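Local coordinates for protein cytochrome c (Pseudomonas aeruginosa, PDB 6RTE) that acts as a dihydro-heme d1 dehydrogenase in heme d1 biosynthesis, pairing a heme c domain with an eight-bladed beta-propeller, at residues V160-G165 / Y205-L210. Sequence-based numbering, arbitrary orientation.
Sequences VTILDG and YDLYNL
Two neighbouring blades of the beta-propeller meet where Ile162, on strand 159-164 of one, packs against Tyr205, Leu207 and Leu210 at the end of strand 201-206 and in the turn that follows it in the next. The contact is wholly apolar, with no hydrogen bond crossing it. Ile162 carries one whole side: its CD1 lies 3.6 Å from Leu207 CD2, the closest approach, and its CG2 is 4.0 Å from the same methyl, so both ends of the branched side chain close on one leucine branch. With CG1 beside the backbone N (chi1 -52°) and CG2 anti to it, the isoleucine divides its branches: CG1 and CD1 meet Tyr205 and Leu207, CG2 meets Leu207 and Leu210. Ile162 CG1 also approaches the Tyr205 ring obliquely, 4.2 Å from its CE2, the two side chains running past each other in opposite directions. Leu210 CD2 adds a looser touch, 4.5 Å from Ile162 CG2. In this 8-bladed propeller each blade is an antiparallel sheet, and strand 159-164 pairs inside its own blade with strands 150-154 and 169-175; Phe174 of the latter stacks on the Tyr205 ring, continuing the hydrophobic layer between blades. The turn bearing Leu207 is shaped by Asp206. Asp206 OD1 accepts from Tyr208 N at 3.0 Å in an Asx turn, met from above the carboxylate plane, while Asp206 OD2 takes a nearly straight bond from Asn209 ND2 at 2.8 Å, on the syn side but tilted 35° out of the carboxylate plane. Arg191 forms a salt bridge to OD2 as well, and Asn209 ND2 also reaches Pro137 O.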
loop_
_atom_site.group_PDB
_atom_site.type_symbol
_atom_site.label_atom_id
_atom_site.label_comp_id
_atom_site.label_asym_id
_atom_site.label_seq_id
_atom_site.Cartn_x
_atom_site.Cartn_y
_atom_site.Cartn_z
ATOM N N VAL A 160 -14.357 -3.798 1.026
ATOM C CA VAL A 160 -13.522 -4.385 2.065
ATOM C C VAL A 160 -14.385 -5.383 2.820
ATOM O O VAL A 160 -15.533 -5.076 3.157
ATOM C CB VAL A 160 -12.963 -3.324 3.028
ATOM C CG1 VAL A 160 -12.316 -3.989 4.269
ATOM C CG2 VAL A 160 -11.975 -2.410 2.311
ATOM N N THR A 161 -13.845 -6.575 3.056
ATOM C CA THR A 161 -14.491 -7.590 3.870
ATOM C C THR A 161 -13.715 -7.749 5.165
ATOM O O THR A 161 -12.477 -7.801 5.151
ATOM C CB THR A 161 -14.578 -8.923 3.127
ATOM O OG1 THR A 161 -15.630 -8.849 2.167
ATOM C CG2 THR A 161 -14.855 -10.088 4.100
ATOM N N ILE A 162 -14.440 -7.780 6.281
ATOM C CA ILE A 162 -13.866 -8.097 7.584
ATOM C C ILE A 162 -14.120 -9.574 7.814
ATOM O O ILE A 162 -15.273 -10.026 7.786
ATOM C CB ILE A 162 -14.477 -7.239 8.702
ATOM C CG1 ILE A 162 -14.408 -5.762 8.350
ATOM C CG2 ILE A 162 -13.754 -7.495 10.027
ATOM C CD1 ILE A 162 -13.013 -5.243 8.125
ATOM N N LEU A 163 -13.055 -10.336 8.024
ATOM C CA LEU A 163 -13.142 -11.790 8.083
ATOM C C LEU A 163 -12.828 -12.296 9.484
ATOM O O LEU A 163 -11.818 -11.910 10.076
ATOM C CB LEU A 163 -12.175 -12.419 7.077
ATOM C CG LEU A 163 -12.466 -13.840 6.616
ATOM C CD1 LEU A 163 -13.574 -13.830 5.568
ATOM C CD2 LEU A 163 -11.195 -14.475 6.074
ATOM N N ASP A 164 -13.706 -13.156 10.003
ATOM C CA ASP A 164 -13.409 -13.989 11.161
ATOM C C ASP A 164 -12.272 -14.944 10.818
ATOM O O ASP A 164 -12.412 -15.793 9.934
ATOM C CB ASP A 164 -14.684 -14.752 11.547
ATOM C CG ASP A 164 -14.535 -15.610 12.805
ATOM O OD1 ASP A 164 -13.427 -16.100 13.103
ATOM O OD2 ASP A 164 -15.559 -15.815 13.486
ATOM N N GLY A 165 -11.139 -14.794 11.504
ATOM C CA GLY A 165 -9.941 -15.547 11.168
ATOM C C GLY A 165 -9.898 -16.978 11.661
ATOM O O GLY A 165 -8.958 -17.705 11.323
ATOM N N TYR A 205 -12.015 3.293 10.239
ATOM C CA TYR A 205 -13.036 2.275 10.438
ATOM C C TYR A 205 -12.849 1.640 11.805
ATOM O O TYR A 205 -11.736 1.244 12.160
ATOM C CB TYR A 205 -12.950 1.210 9.341
ATOM C CG TYR A 205 -14.080 0.210 9.333
ATOM C CD1 TYR A 205 -15.274 0.497 8.692
ATOM C CD2 TYR A 205 -13.939 -1.030 9.938
ATOM C CE1 TYR A 205 -16.310 -0.422 8.661
ATOM C CE2 TYR A 205 -14.979 -1.957 9.916
ATOM C CZ TYR A 205 -16.153 -1.641 9.274
ATOM O OH TYR A 205 -17.173 -2.536 9.237
ATOM N N ASP A 206 -13.939 1.536 12.560
ATOM C CA ASP A 206 -13.939 0.959 13.898
ATOM C C ASP A 206 -14.331 -0.509 13.790
ATOM O O ASP A 206 -15.497 -0.830 13.545
ATOM C CB ASP A 206 -14.906 1.719 14.800
ATOM C CG ASP A 206 -14.996 1.123 16.203
ATOM O OD1 ASP A 206 -14.250 0.171 16.520
ATOM O OD2 ASP A 206 -15.832 1.619 16.981
ATOM N N LEU A 207 -13.354 -1.406 13.965
ATOM C CA LEU A 207 -13.639 -2.831 13.815
ATOM C C LEU A 207 -14.597 -3.330 14.881
ATOM O O LEU A 207 -15.401 -4.237 14.611
ATOM C CB LEU A 207 -12.341 -3.639 13.855
ATOM C CG LEU A 207 -11.425 -3.506 12.634
ATOM C CD1 LEU A 207 -10.032 -4.048 12.945
ATOM C CD2 LEU A 207 -12.031 -4.219 11.430
ATOM N N TYR A 208 -14.545 -2.766 16.093
ATOM C CA TYR A 208 -15.429 -3.251 17.149
ATOM C C TYR A 208 -16.895 -2.973 16.831
ATOM O O TYR A 208 -17.767 -3.800 17.123
ATOM C CB TYR A 208 -15.086 -2.620 18.500
ATOM C CG TYR A 208 -13.809 -3.107 19.130
ATOM C CD1 TYR A 208 -12.953 -3.962 18.454
ATOM C CD2 TYR A 208 -13.455 -2.697 20.410
ATOM C CE1 TYR A 208 -11.770 -4.384 19.019
ATOM C CE2 TYR A 208 -12.276 -3.122 20.991
ATOM C CZ TYR A 208 -11.439 -3.969 20.292
ATOM O OH TYR A 208 -10.267 -4.399 20.855
ATOM N N ASN A 209 -17.193 -1.815 16.267
ATOM C CA ASN A 209 -18.579 -1.467 15.962
ATOM C C ASN A 209 -18.926 -1.640 14.495
ATOM O O ASN A 209 -20.078 -1.414 14.118
ATOM C CB ASN A 209 -18.863 -0.033 16.407
ATOM C CG ASN A 209 -18.968 0.083 17.928
ATOM O OD1 ASN A 209 -19.984 -0.264 18.513
ATOM N ND2 ASN A 209 -17.898 0.548 18.562
ATOM N N LEU A 210 -17.967 -2.070 13.673
ATOM C CA LEU A 210 -18.171 -2.288 12.245
ATOM C C LEU A 210 -18.802 -1.057 11.597
ATOM O O LEU A 210 -19.820 -1.129 10.907
ATOM C CB LEU A 210 -19.004 -3.552 12.003
ATOM C CG LEU A 210 -18.383 -4.813 12.633
ATOM C CD1 LEU A 210 -19.317 -6.016 12.514
ATOM C CD2 LEU A 210 -17.018 -5.138 12.013
#